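Local coordinates for protein alpha-1,2-mannosidase (Bacteroides thetaiotaomicron, PDB 2WW2) that hydrolyses alpha-mannosidic linkages with inversion of configuration, as a calcium-dependent glycoside hydrolase of family 92 in a human gut symbiont, at residues Lys620-Asp625 / Gly629-Trp634; Gly578-Gly583 / Arg608-Lys613; Arg285-Cys290 / Phe637-Phe642; Tyr292-Phe297 / Arg336-Leu341. One frame throughout, in Å; residues are numbered along the deposited sequence. Where two conformers were deposited one is given.

Interaction 1: residues Lys620-Asp625 / Gly629-Trp634; sequences KGYCGD and GQTSAW. With NA (sodium ion), chain F.
Y622 meets G629 and T631 through its ring and S632 through its hydroxyl. CB leaves the backbone toward 629-634, with CG anti to the carbonyl carbon (chi1 -72°). The ring then lies over G629. CA of G629 sits 3.6 Å from the Y622 ring centroid and only 3° off the normal, a CH-pi contact over the centre of one face. Y622 CD1 is 3.7 Å from T631 OG1, which lies at the ring edge. That hydroxyl finds its hydrogen-bonding partners in D627 and Y615. At the tip, Y622 OH packs against S632 CB at 3.4 Å. G629 has phi 107°, where a CB would collide with the preceding carbonyl oxygen. An alanine in place of Y622 would probably leave one side of G629 uncovered and open a gap beside the start of helix 632-640. The backbone of Y622 has a second task. Y622 O binds a sodium ion at 2.5 Å, and G624 O binds the same ion at 2.4 Å. Two waters join them, one donating to C623 O and the other to D625 O. S19 and D627 supply the remaining ligands through backbone oxygens. The arrangement is a loop folded round a metal, a six-ligand sodium site built of backbone carbonyls and water, with an aromatic side chain packed on the turn that leads into the next helix.

Interaction 2: residues Gly578-Gly583 / Arg608-Lys613; sequences GQYAHG and RNVMDK
The polar bond between the two rings that meet V610 is short and nearly straight. It joins Y580 OH to H582 ND1 at 2.8 Å with an angle of 176°, and either group could be the donor. On the other side of the imidazole, NE2 is hydrogen-bonded to the hydroxyl of Y615. The ring is therefore held at both nitrogens, which fixes its rotation. V610 comes down on its face. V610 CG1 stands 3.8 Å from the centroid of the H582 ring, 14° off the normal, as a CH-pi contact. The other branch, V610 CG2, touches Y580 CE2 at 3.8 Å, so one valine spans both rings. V610 can do this because CG1 is turned anti to its own N (chi1 165°). W634 meets the H582 ring edge-to-face and adds to the packing. A leucine in place of H582 would probably leave the Y580 hydroxyl without its nitrogen partner and cost the Y615 hydroxyl one of its bonds, T631 remaining. The loop turns tightly at A581, the centre of an inverse gamma turn with a weak bond from H582 N to Y580 O. That turn brings both rings to the same helix. This is loop-on-helix packing in the helical catalytic domain, an (alpha/alpha)6 barrel as in the family.

Interaction 3: residues Arg285-Cys290 / Phe637-Phe642; sequences RTFYSC and FSAMGF
F287 and A639 mark the closest approach of the two backbones, with their CA atoms 7.5 Å apart. Segment 285-290 is helical throughout. Segment 637-642 is helical up to M640. G641 then leaves the helix with phi 118°, a value at which a side chain would strike the preceding carbonyl oxygen. G641 N still donates to F637 O at 3.0 Å, and F642 N makes a weak bond to the same oxygen. The contact itself is apolar. F287 carries CG anti to its backbone N (chi1 -177°), which sends the ring out to the other helix. F287 CD1 lies 3.6 Å from A639 CB, and the methyl approaches the ring obliquely. F287 CE1 is 4.4 Å from M640 CG, a looser touch along the same side of the ring. The small A639 is consistent with the close approach here. At another edge of the F287 ring, F287 CD2 stands 3.6 Å above the centre of the Y288 ring. F659 meets the F287 ring edge-to-face. On helix 281-294, R285 O takes two donors from opposite faces of its plane, S289 N and S289 OG, the latter at 2.7 Å. Around the pair, S638 packs on L607 and M611 of helix 600-613, while M640 touches L341 of helix 338-345. Y288 OH bonds to the backbone of strand 274-277, so helix 281-294 is tied to a sheet as well.

Interaction 4: residues Tyr292-Phe297 / Arg336-Leu341; sequences YRTLLF and RAVHPL
T294 CG2 points between V338 and L341, and T294 meets the two at different angles. T294 and L341 cross at about a right angle, with T294 CG2 3.8 Å from L341 CD2. T294 and V338 instead slide past each other in opposite directions, and T294 CG2 is 4.2 Å from V338 CG1. The backbones are near as well: the CA atoms of T294 and V338 are 6.4 Å apart. The first torsion of T294 (chi1 -59°) decides which branch does what. It turns the methyl to the partner helix and sets OG1 beside the backbone N. There the hydroxyl bonds to C290 O, one turn back in its own helix, and to S632 OG. V338 presents CG1, which is anti to its backbone N (chi1 167°). The same V338 methyl lies 4.3 Å from F297 O, beyond the end of helix 281-294. The ring of F297 leads elsewhere, to D328 and N329 of strand 326-330 and to a bound glycerol, probably from the crystallisation liquor. Helix 338-345 begins here, with A337 at the N-cap position and L341 N bonded to A337 O at 2.9 Å. Helix 632-640 fills in alongside, with A633 against V338 and V636 against L341. No hydrogen bond crosses between the two segments. Most of the contact is methyl against methyl, with a carbonyl oxygen beside one, and probably rests on van der Waals packing and partial burial. The polar half of T294 is satisfied separately, and its methyl is the part that touches V338 and L341.

The four contacts lie within the catalytic domain of the family. Along the chain, interaction 4 closes first, then interaction 2, then interaction 1, all between the two segments of interaction 3. Helix 632-640 is the common element: interactions 1 and 3 use it directly, and W634 on it packs against H582 and V610 of interaction 2. Helix 281-294 serves interactions 3 and 4, whose centres are about 12 Å apart. Interactions 1 and 2 have centres about 10 Å apart and touch through Q630 and G583. Interactions 2 and 4 have centres about 20 Å apart and do not touch. Together they join early and late helices of the domain beside the sodium site of interaction 1.

Interaction 1: residues Lys620-Asp625 / Gly629-Trp634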
loop_
_atom_site.group_PDB
_atom_site.type_symbol
_atom_site.label_atom_id
_atom_site.label_comp_id
_atom_site.label_asym_id
_atom_site.label_seq_id
_atom_site.Cartn_x
_atom_site.Cartn_y
_atom_site.Cartn_z
ATOM N N LYS A 620 -20.139 9.588 9.982
ATOM C CA LYS A 620 -19.227 8.731 9.202
ATOM C C LYS A 620 -19.533 7.249 9.349
ATOM O O LYS A 620 -18.612 6.418 9.329
ATOM C CB LYS A 620 -17.774 9.012 9.590
ATOM C CG LYS A 620 -17.419 10.484 9.409
ATOM C CD LYS A 620 -16.027 10.818 9.922
ATOM C CE LYS A 620 -15.857 12.329 9.968
ATOM N NZ LYS A 620 -14.474 12.699 10.358
ATOM N N GLY A 621 -20.824 6.920 9.464
ATOM C CA GLY A 621 -21.262 5.584 9.890
ATOM C C GLY A 621 -21.185 4.424 8.914
ATOM O O GLY A 621 -21.317 3.262 9.325
ATOM N N TYR A 622 -21.008 4.719 7.627
ATOM C CA TYR A 622 -20.693 3.674 6.631
ATOM C C TYR A 622 -19.181 3.710 6.421
ATOM O O TYR A 622 -18.687 4.338 5.468
ATOM C CB TYR A 622 -21.437 3.929 5.312
ATOM C CG TYR A 622 -22.933 3.658 5.396
ATOM C CD1 TYR A 622 -23.421 2.357 5.308
ATOM C CD2 TYR A 622 -23.855 4.699 5.554
ATOM C CE1 TYR A 622 -24.790 2.078 5.379
ATOM C CE2 TYR A 622 -25.233 4.438 5.634
ATOM C CZ TYR A 622 -25.685 3.115 5.548
ATOM O OH TYR A 622 -27.030 2.830 5.615
ATOM N N CYS A 623 -18.447 3.088 7.355
ATOM C CA CYS A 623 -16.990 3.279 7.476
ATOM C C CYS A 623 -16.162 2.750 6.316
ATOM O O CYS A 623 -15.131 3.345 5.980
ATOM C CB CYS A 623 -16.448 2.676 8.785
ATOM S SG CYS A 623 -17.346 3.212 10.255
ATOM N N GLY A 624 -16.584 1.635 5.727
ATOM C CA GLY A 624 -15.857 1.056 4.595
ATOM C C GLY A 624 -15.545 2.096 3.516
ATOM O O GLY A 624 -16.443 2.820 3.060
ATOM N N ASP A 625 -14.273 2.172 3.105
ATOM C CA ASP A 625 -13.863 3.077 2.027
ATOM C C ASP A 625 -14.711 2.840 0.773
ATOM O O ASP A 625 -14.950 3.751 -0.020
ATOM C CB ASP A 625 -12.396 2.840 1.666
ATOM C CG ASP A 625 -11.443 3.458 2.670
ATOM O OD1 ASP A 625 -11.864 4.357 3.453
ATOM O OD2 ASP A 625 -10.266 3.038 2.668
ATOM N N GLY A 629 -23.101 3.663 1.430
ATOM C CA GLY A 629 -24.487 3.591 1.880
ATOM C C GLY A 629 -25.230 2.406 1.296
ATOM O O GLY A 629 -26.283 2.031 1.813
ATOM N N GLN A 630 -24.663 1.793 0.248
ATOM C CA GLN A 630 -25.345 0.714 -0.483
ATOM C C GLN A 630 -25.504 -0.574 0.323
ATOM O O GLN A 630 -26.245 -1.463 -0.075
ATOM C CB GLN A 630 -24.690 0.427 -1.847
ATOM C CG GLN A 630 -23.334 -0.287 -1.831
ATOM C CD GLN A 630 -22.155 0.671 -1.678
ATOM O OE1 GLN A 630 -22.329 1.849 -1.330
ATOM N NE2 GLN A 630 -20.943 0.167 -1.930
ATOM N N THR A 631 -24.838 -0.657 1.470
ATOM C CA THR A 631 -24.929 -1.841 2.294
ATOM C C THR A 631 -26.046 -1.742 3.357
ATOM O O THR A 631 -26.089 -2.549 4.260
ATOM C CB THR A 631 -23.603 -2.134 3.001
ATOM O OG1 THR A 631 -23.361 -1.105 3.966
ATOM C CG2 THR A 631 -22.444 -2.191 1.987
ATOM N N SER A 632 -26.949 -0.772 3.242
ATOM C CA SER A 632 -28.033 -0.633 4.239
ATOM C C SER A 632 -28.846 -1.936 4.441
ATOM O O SER A 632 -29.023 -2.394 5.557
ATOM C CB SER A 632 -28.953 0.551 3.893
ATOM O OG SER A 632 -29.718 0.288 2.706
ATOM N N ALA A 633 -29.298 -2.556 3.359
ATOM C CA ALA A 633 -30.073 -3.796 3.470
ATOM C C ALA A 633 -29.189 -4.971 3.896
ATOM O O ALA A 633 -29.639 -5.896 4.602
ATOM C CB ALA A 633 -30.750 -4.104 2.130
ATOM N N TRP A 634 -27.930 -4.926 3.469
ATOM C CA TRP A 634 -26.951 -5.923 3.876
ATOM C C TRP A 634 -26.848 -5.915 5.409
ATOM O O TRP A 634 -26.827 -6.962 6.068
ATOM C CB TRP A 634 -25.588 -5.608 3.244
ATOM C CG TRP A 634 -24.527 -6.639 3.514
ATOM C CD1 TRP A 634 -24.140 -7.653 2.679
ATOM C CD2 TRP A 634 -23.716 -6.756 4.691
ATOM N NE1 TRP A 634 -23.138 -8.391 3.267
ATOM C CE2 TRP A 634 -22.857 -7.858 4.498
ATOM C CE3 TRP A 634 -23.616 -6.021 5.880
ATOM C CZ2 TRP A 634 -21.918 -8.254 5.457
ATOM C CZ3 TRP A 634 -22.697 -6.429 6.833
ATOM C CH2 TRP A 634 -21.857 -7.524 6.616
HETATM NA NA NA F . -17.664 4.895 3.304
HETATM O O HOH W 1 -15.791 5.669 4.601
HETATM O O HOH W 2 -16.745 5.484 1.043
#

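Interaction 2: residues Gly578-Gly583 / Arg608-Lys613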
loop_
_atom_site.group_PDB
_atom_site.type_symbol
_atom_site.label_atom_id
_atom_site.label_comp_id
_atom_site.label_asym_id
_atom_site.label_seq_id
_atom_site.Cartn_x
_atom_site.Cartn_y
_atom_site.Cartn_z
ATOM N N GLY A 578 -7.312 -2.303 1.666
ATOM C CA GLY A 578 -8.512 -2.796 0.975
ATOM C C GLY A 578 -8.547 -4.251 0.524
ATOM O O GLY A 578 -9.072 -4.548 -0.556
ATOM N N GLN A 579 -8.017 -5.164 1.341
ATOM C CA GLN A 579 -8.055 -6.597 1.026
ATOM C C GLN A 579 -9.508 -7.089 0.967
ATOM O O GLN A 579 -9.886 -7.866 0.065
ATOM C CB GLN A 579 -7.249 -7.413 2.046
ATOM N N TYR A 580 -10.320 -6.634 1.927
ATOM C CA TYR A 580 -11.774 -6.822 1.831
ATOM C C TYR A 580 -12.455 -5.498 1.500
ATOM O O TYR A 580 -12.418 -4.562 2.296
ATOM C CB TYR A 580 -12.363 -7.420 3.115
ATOM C CG TYR A 580 -13.879 -7.508 3.077
ATOM C CD1 TYR A 580 -14.538 -8.058 1.973
ATOM C CD2 TYR A 580 -14.652 -7.034 4.138
ATOM C CE1 TYR A 580 -15.943 -8.139 1.929
ATOM C CE2 TYR A 580 -16.038 -7.107 4.104
ATOM C CZ TYR A 580 -16.679 -7.657 3.002
ATOM O OH TYR A 580 -18.051 -7.717 2.973
ATOM N N ALA A 581 -13.064 -5.406 0.324
ATOM C CA ALA A 581 -13.687 -4.151 -0.068
ATOM C C ALA A 581 -15.160 -4.176 0.314
ATOM O O ALA A 581 -16.031 -4.320 -0.540
ATOM C CB ALA A 581 -13.521 -3.912 -1.569
ATOM N N HIS A 582 -15.436 -4.055 1.604
ATOM C CA HIS A 582 -16.816 -4.133 2.066
ATOM C C HIS A 582 -17.677 -3.092 1.336
ATOM O O HIS A 582 -17.373 -1.905 1.327
ATOM C CB HIS A 582 -16.918 -3.951 3.581
ATOM C CG HIS A 582 -18.315 -4.122 4.099
ATOM N ND1 HIS A 582 -18.995 -5.319 4.006
ATOM C CD2 HIS A 582 -19.171 -3.246 4.686
ATOM C CE1 HIS A 582 -20.202 -5.182 4.529
ATOM N NE2 HIS A 582 -20.333 -3.932 4.951
ATOM N N GLY A 583 -18.747 -3.554 0.711
ATOM C CA GLY A 583 -19.597 -2.673 -0.068
ATOM C C GLY A 583 -19.437 -2.915 -1.556
ATOM O O GLY A 583 -20.356 -2.646 -2.333
ATOM N N ARG A 608 -19.759 -10.892 12.194
ATOM C CA ARG A 608 -19.879 -10.106 13.414
ATOM C C ARG A 608 -18.755 -9.068 13.516
ATOM O O ARG A 608 -18.969 -7.956 13.972
ATOM C CB ARG A 608 -19.948 -11.020 14.646
ATOM C CG ARG A 608 -21.223 -11.913 14.616
ATOM C CD ARG A 608 -22.480 -11.082 14.881
ATOM N NE ARG A 608 -22.396 -10.476 16.215
ATOM C CZ ARG A 608 -22.679 -11.130 17.339
ATOM N NH1 ARG A 608 -23.087 -12.391 17.292
ATOM N NH2 ARG A 608 -22.552 -10.531 18.517
ATOM N N ASN A 609 -17.569 -9.419 13.041
ATOM C CA ASN A 609 -16.443 -8.478 13.049
ATOM C C ASN A 609 -16.745 -7.257 12.151
ATOM O O ASN A 609 -16.575 -6.107 12.570
ATOM C CB ASN A 609 -15.176 -9.210 12.608
ATOM C CG ASN A 609 -13.911 -8.514 13.037
ATOM O OD1 ASN A 609 -13.823 -7.945 14.127
ATOM N ND2 ASN A 609 -12.902 -8.572 12.180
ATOM N N VAL A 610 -17.236 -7.508 10.941
ATOM C CA VAL A 610 -17.622 -6.422 10.030
ATOM C C VAL A 610 -18.726 -5.525 10.635
ATOM O O VAL A 610 -18.635 -4.306 10.606
ATOM C CB VAL A 610 -18.058 -6.969 8.640
ATOM C CG1 VAL A 610 -18.792 -5.891 7.836
ATOM C CG2 VAL A 610 -16.829 -7.488 7.847
ATOM N N MET A 611 -19.764 -6.127 11.203
ATOM C CA MET A 611 -20.843 -5.334 11.784
ATOM C C MET A 611 -20.321 -4.429 12.896
ATOM O O MET A 611 -20.755 -3.279 13.015
ATOM C CB MET A 611 -21.993 -6.224 12.282
ATOM C CG MET A 611 -22.753 -6.914 11.147
ATOM S SD MET A 611 -24.414 -7.486 11.560
ATOM C CE MET A 611 -24.114 -9.020 12.441
ATOM N N ASP A 612 -19.391 -4.936 13.693
ATOM C CA ASP A 612 -18.828 -4.153 14.798
ATOM C C ASP A 612 -17.862 -3.079 14.298
ATOM O O ASP A 612 -17.820 -1.980 14.838
ATOM C CB ASP A 612 -18.075 -5.060 15.778
ATOM C CG ASP A 612 -19.006 -5.888 16.677
ATOM O OD1 ASP A 612 -20.232 -5.626 16.739
ATOM O OD2 ASP A 612 -18.492 -6.819 17.339
ATOM N N LYS A 613 -17.062 -3.396 13.285
ATOM C CA LYS A 613 -15.943 -2.510 12.932
ATOM C C LYS A 613 -16.181 -1.523 11.793
ATOM O O LYS A 613 -15.522 -0.488 11.740
ATOM C CB LYS A 613 -14.683 -3.337 12.681
ATOM C CG LYS A 613 -14.083 -3.775 14.007
ATOM C CD LYS A 613 -13.308 -5.046 13.920
ATOM C CE LYS A 613 -12.617 -5.261 15.293
ATOM N NZ LYS A 613 -11.824 -6.483 15.291
#

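Interaction 3: residues Arg285-Cys290 / Phe637-Phe642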
loop_
_atom_site.group_PDB
_atom_site.type_symbol
_atom_site.label_atom_id
_atom_site.label_comp_id
_atom_site.label_asym_id
_atom_site.label_seq_id
_atom_site.Cartn_x
_atom_site.Cartn_y
_atom_site.Cartn_z
ATOM N N ARG A 285 -29.608 2.241 16.847
ATOM C CA ARG A 285 -29.535 3.371 15.897
ATOM C C ARG A 285 -29.001 2.945 14.537
ATOM O O ARG A 285 -29.519 3.363 13.495
ATOM C CB ARG A 285 -28.701 4.512 16.483
ATOM C CG ARG A 285 -29.417 5.157 17.682
ATOM C CD ARG A 285 -28.704 6.386 18.157
ATOM N NE ARG A 285 -27.319 6.118 18.481
ATOM C CZ ARG A 285 -26.811 6.188 19.710
ATOM N NH1 ARG A 285 -27.593 6.518 20.737
ATOM N NH2 ARG A 285 -25.516 5.920 19.904
ATOM N N THR A 286 -27.980 2.108 14.538
ATOM C CA THR A 286 -27.390 1.691 13.258
ATOM C C THR A 286 -28.415 0.893 12.478
ATOM O O THR A 286 -28.676 1.170 11.313
ATOM C CB THR A 286 -26.108 0.871 13.485
ATOM O OG1 THR A 286 -25.203 1.638 14.293
ATOM C CG2 THR A 286 -25.418 0.564 12.138
ATOM N N PHE A 287 -29.019 -0.083 13.148
ATOM C CA PHE A 287 -30.009 -0.964 12.526
ATOM C C PHE A 287 -31.210 -0.202 11.947
ATOM O O PHE A 287 -31.578 -0.397 10.787
ATOM C CB PHE A 287 -30.498 -1.990 13.561
ATOM C CG PHE A 287 -31.474 -2.999 13.010
ATOM C CD1 PHE A 287 -31.028 -4.055 12.203
ATOM C CD2 PHE A 287 -32.830 -2.901 13.295
ATOM C CE1 PHE A 287 -31.926 -4.985 11.700
ATOM C CE2 PHE A 287 -33.735 -3.827 12.799
ATOM C CZ PHE A 287 -33.287 -4.873 11.995
ATOM N N TYR A 288 -31.845 0.644 12.758
ATOM C CA TYR A 288 -33.038 1.336 12.278
ATOM C C TYR A 288 -32.725 2.436 11.280
ATOM O O TYR A 288 -33.524 2.706 10.406
ATOM C CB TYR A 288 -33.911 1.820 13.459
ATOM C CG TYR A 288 -34.613 0.616 14.054
ATOM C CD1 TYR A 288 -35.588 -0.058 13.315
ATOM C CD2 TYR A 288 -34.255 0.108 15.305
ATOM C CE1 TYR A 288 -36.223 -1.193 13.811
ATOM C CE2 TYR A 288 -34.875 -1.035 15.808
ATOM C CZ TYR A 288 -35.863 -1.675 15.048
ATOM O OH TYR A 288 -36.496 -2.811 15.522
ATOM N N SER A 289 -31.562 3.061 11.402
ATOM C CA SER A 289 -31.119 4.004 10.359
ATOM C C SER A 289 -30.935 3.300 9.020
ATOM O O SER A 289 -31.400 3.795 7.991
ATOM C CB SER A 289 -29.827 4.695 10.779
ATOM O OG SER A 289 -30.023 5.474 11.965
ATOM N N CYS A 290 -30.266 2.146 9.027
ATOM C CA CYS A 290 -30.120 1.367 7.787
ATOM C C CYS A 290 -31.475 0.940 7.252
ATOM O O CYS A 290 -31.692 0.946 6.034
ATOM C CB CYS A 290 -29.222 0.131 8.010
ATOM S SG CYS A 290 -27.490 0.540 8.279
ATOM N N PHE A 637 -30.342 -7.356 7.031
ATOM C CA PHE A 637 -30.325 -8.814 6.963
ATOM C C PHE A 637 -29.278 -9.396 7.922
ATOM O O PHE A 637 -29.590 -10.258 8.732
ATOM C CB PHE A 637 -30.015 -9.263 5.536
ATOM C CG PHE A 637 -31.240 -9.509 4.699
ATOM C CD1 PHE A 637 -32.132 -10.522 5.037
ATOM C CD2 PHE A 637 -31.494 -8.734 3.571
ATOM C CE1 PHE A 637 -33.277 -10.753 4.262
ATOM C CE2 PHE A 637 -32.630 -8.947 2.796
ATOM C CZ PHE A 637 -33.508 -9.971 3.128
ATOM N N SER A 638 -28.035 -8.935 7.812
ATOM C CA SER A 638 -26.951 -9.533 8.602
ATOM C C SER A 638 -27.196 -9.435 10.105
ATOM O O SER A 638 -26.914 -10.387 10.846
ATOM C CB SER A 638 -25.583 -8.944 8.220
ATOM O OG SER A 638 -25.268 -9.298 6.882
ATOM N N ALA A 639 -27.725 -8.307 10.564
ATOM C CA ALA A 639 -28.113 -8.179 11.979
ATOM C C ALA A 639 -29.203 -9.167 12.405
ATOM O O ALA A 639 -29.222 -9.642 13.545
ATOM C CB ALA A 639 -28.578 -6.744 12.287
ATOM N N MET A 640 -30.128 -9.453 11.499
ATOM C CA MET A 640 -31.183 -10.429 11.782
ATOM C C MET A 640 -30.612 -11.848 11.832
ATOM O O MET A 640 -31.181 -12.739 12.470
ATOM C CB MET A 640 -32.295 -10.349 10.712
ATOM C CG MET A 640 -33.156 -9.070 10.784
ATOM S SD MET A 640 -34.649 -9.159 9.754
ATOM C CE MET A 640 -33.999 -9.436 8.105
ATOM N N GLY A 641 -29.518 -12.087 11.123
ATOM C CA GLY A 641 -28.898 -13.402 11.203
ATOM C C GLY A 641 -28.822 -14.209 9.917
ATOM O O GLY A 641 -28.342 -15.356 9.942
ATOM N N PHE A 642 -29.288 -13.639 8.806
ATOM C CA PHE A 642 -29.380 -14.405 7.543
ATOM C C PHE A 642 -29.408 -13.468 6.338
ATOM O O PHE A 642 -29.727 -12.293 6.483
ATOM C CB PHE A 642 -30.606 -15.347 7.528
ATOM C CG PHE A 642 -31.905 -14.670 7.880
ATOM C CD1 PHE A 642 -32.666 -14.029 6.900
ATOM C CD2 PHE A 642 -32.365 -14.669 9.192
ATOM C CE1 PHE A 642 -33.848 -13.391 7.225
ATOM C CE2 PHE A 642 -33.559 -14.027 9.533
ATOM C CZ PHE A 642 -34.303 -13.389 8.555
#

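Interaction 4: residues Tyr292-Phe297 / Arg336-Leu341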
loop_
_atom_site.group_PDB
_atom_site.type_symbol
_atom_site.label_atom_id
_atom_site.label_comp_id
_atom_site.label_asym_id
_atom_site.label_seq_id
_atom_site.Cartn_x
_atom_site.Cartn_y
_atom_site.Cartn_z
ATOM N N TYR A 292 -34.420 2.465 7.733
ATOM C CA TYR A 292 -35.035 3.674 7.158
ATOM C C TYR A 292 -34.522 3.934 5.746
ATOM O O TYR A 292 -35.311 4.172 4.819
ATOM C CB TYR A 292 -34.752 4.878 8.074
ATOM C CG TYR A 292 -34.536 6.205 7.391
ATOM C CD1 TYR A 292 -35.621 7.007 7.029
ATOM C CD2 TYR A 292 -33.249 6.692 7.160
ATOM C CE1 TYR A 292 -35.429 8.257 6.416
ATOM C CE2 TYR A 292 -33.045 7.945 6.551
ATOM C CZ TYR A 292 -34.143 8.718 6.196
ATOM O OH TYR A 292 -33.949 9.942 5.592
ATOM N N ARG A 293 -33.203 3.856 5.580
ATOM C CA ARG A 293 -32.583 4.129 4.289
ATOM C C ARG A 293 -33.108 3.128 3.271
ATOM O O ARG A 293 -33.328 3.450 2.106
ATOM C CB ARG A 293 -31.043 4.065 4.408
ATOM C CG ARG A 293 -30.278 4.632 3.215
ATOM C CD ARG A 293 -28.743 4.595 3.408
ATOM N NE ARG A 293 -28.038 5.080 2.219
ATOM C CZ ARG A 293 -27.175 6.097 2.211
ATOM N NH1 ARG A 293 -26.588 6.458 1.077
ATOM N NH2 ARG A 293 -26.881 6.747 3.338
ATOM N N THR A 294 -33.347 1.902 3.723
ATOM C CA THR A 294 -33.778 0.852 2.820
ATOM C C THR A 294 -35.238 1.011 2.360
ATOM O O THR A 294 -35.612 0.536 1.282
ATOM C CB THR A 294 -33.603 -0.528 3.491
ATOM O OG1 THR A 294 -32.220 -0.715 3.844
ATOM C CG2 THR A 294 -34.061 -1.622 2.571
ATOM N N LEU A 295 -36.069 1.678 3.157
ATOM C CA LEU A 295 -37.481 1.847 2.798
ATOM C C LEU A 295 -37.804 3.106 1.957
ATOM O O LEU A 295 -38.972 3.429 1.749
ATOM C CB LEU A 295 -38.351 1.884 4.058
ATOM C CG LEU A 295 -38.221 0.695 5.026
ATOM C CD1 LEU A 295 -39.337 0.770 6.058
ATOM C CD2 LEU A 295 -38.258 -0.651 4.274
ATOM N N LEU A 296 -36.780 3.827 1.533
ATOM C CA LEU A 296 -36.980 5.036 0.730
ATOM C C LEU A 296 -37.198 4.760 -0.760
ATOM O O LEU A 296 -38.088 5.358 -1.376
ATOM C CB LEU A 296 -35.804 5.997 0.911
ATOM C CG LEU A 296 -35.651 6.614 2.312
ATOM C CD1 LEU A 296 -34.338 7.413 2.396
ATOM C CD2 LEU A 296 -36.865 7.471 2.706
ATOM N N PHE A 297 -36.385 3.876 -1.345
ATOM C CA PHE A 297 -36.397 3.643 -2.812
ATOM C C PHE A 297 -36.704 2.175 -3.101
ATOM O O PHE A 297 -36.461 1.320 -2.257
ATOM C CB PHE A 297 -35.017 3.946 -3.429
ATOM C CG PHE A 297 -34.526 5.357 -3.208
ATOM C CD1 PHE A 297 -34.765 6.339 -4.168
ATOM C CD2 PHE A 297 -33.797 5.684 -2.077
ATOM C CE1 PHE A 297 -34.295 7.639 -4.000
ATOM C CE2 PHE A 297 -33.319 6.994 -1.881
ATOM C CZ PHE A 297 -33.573 7.971 -2.842
ATOM N N ARG A 336 -29.728 -7.218 -4.911
ATOM C CA ARG A 336 -28.912 -8.073 -4.038
ATOM C C ARG A 336 -29.544 -8.277 -2.657
ATOM O O ARG A 336 -29.533 -9.397 -2.125
ATOM C CB ARG A 336 -27.463 -7.526 -3.908
ATOM C CG ARG A 336 -26.722 -7.468 -5.276
ATOM C CD ARG A 336 -25.452 -6.603 -5.319
ATOM N NE ARG A 336 -25.155 -6.214 -6.709
ATOM C CZ ARG A 336 -24.434 -6.943 -7.563
ATOM N NH1 ARG A 336 -23.923 -8.104 -7.177
ATOM N NH2 ARG A 336 -24.230 -6.517 -8.810
ATOM N N ALA A 337 -30.075 -7.217 -2.061
ATOM C CA ALA A 337 -30.618 -7.346 -0.706
ATOM C C ALA A 337 -31.839 -6.468 -0.443
ATOM O O ALA A 337 -32.695 -6.820 0.363
ATOM C CB ALA A 337 -29.516 -7.039 0.337
ATOM N N VAL A 338 -31.902 -5.305 -1.085
ATOM C CA VAL A 338 -33.010 -4.366 -0.847
ATOM C C VAL A 338 -34.357 -4.986 -1.286
ATOM O O VAL A 338 -35.314 -5.072 -0.509
ATOM C CB VAL A 338 -32.768 -2.992 -1.571
ATOM C CG1 VAL A 338 -34.046 -2.161 -1.585
ATOM C CG2 VAL A 338 -31.621 -2.200 -0.879
ATOM N N HIS A 339 -34.448 -5.417 -2.534
ATOM C CA HIS A 339 -35.709 -6.031 -2.962
ATOM C C HIS A 339 -35.999 -7.348 -2.264
ATOM O O HIS A 339 -37.144 -7.614 -1.928
ATOM C CB HIS A 339 -35.792 -6.105 -4.490
ATOM C CG HIS A 339 -36.033 -4.765 -5.099
ATOM N ND1 HIS A 339 -37.289 -4.194 -5.145
ATOM C CD2 HIS A 339 -35.173 -3.834 -5.582
ATOM C CE1 HIS A 339 -37.201 -2.990 -5.685
ATOM N NE2 HIS A 339 -35.929 -2.748 -5.961
ATOM N N PRO A 340 -34.962 -8.178 -2.024
ATOM C CA PRO A 340 -35.244 -9.365 -1.210
ATOM C C PRO A 340 -35.799 -9.021 0.165
ATOM O O PRO A 340 -36.674 -9.732 0.663
ATOM C CB PRO A 340 -33.886 -10.039 -1.095
ATOM C CG PRO A 340 -33.230 -9.711 -2.480
ATOM C CD PRO A 340 -33.666 -8.268 -2.726
ATOM N N LEU A 341 -35.303 -7.953 0.795
ATOM C CA LEU A 341 -35.903 -7.548 2.065
ATOM C C LEU A 341 -37.392 -7.228 1.861
ATOM O O LEU A 341 -38.230 -7.608 2.688
ATOM C CB LEU A 341 -35.167 -6.342 2.692
ATOM C CG LEU A 341 -35.602 -6.009 4.131
ATOM C CD1 LEU A 341 -35.167 -7.097 5.106
ATOM C CD2 LEU A 341 -35.087 -4.617 4.635
#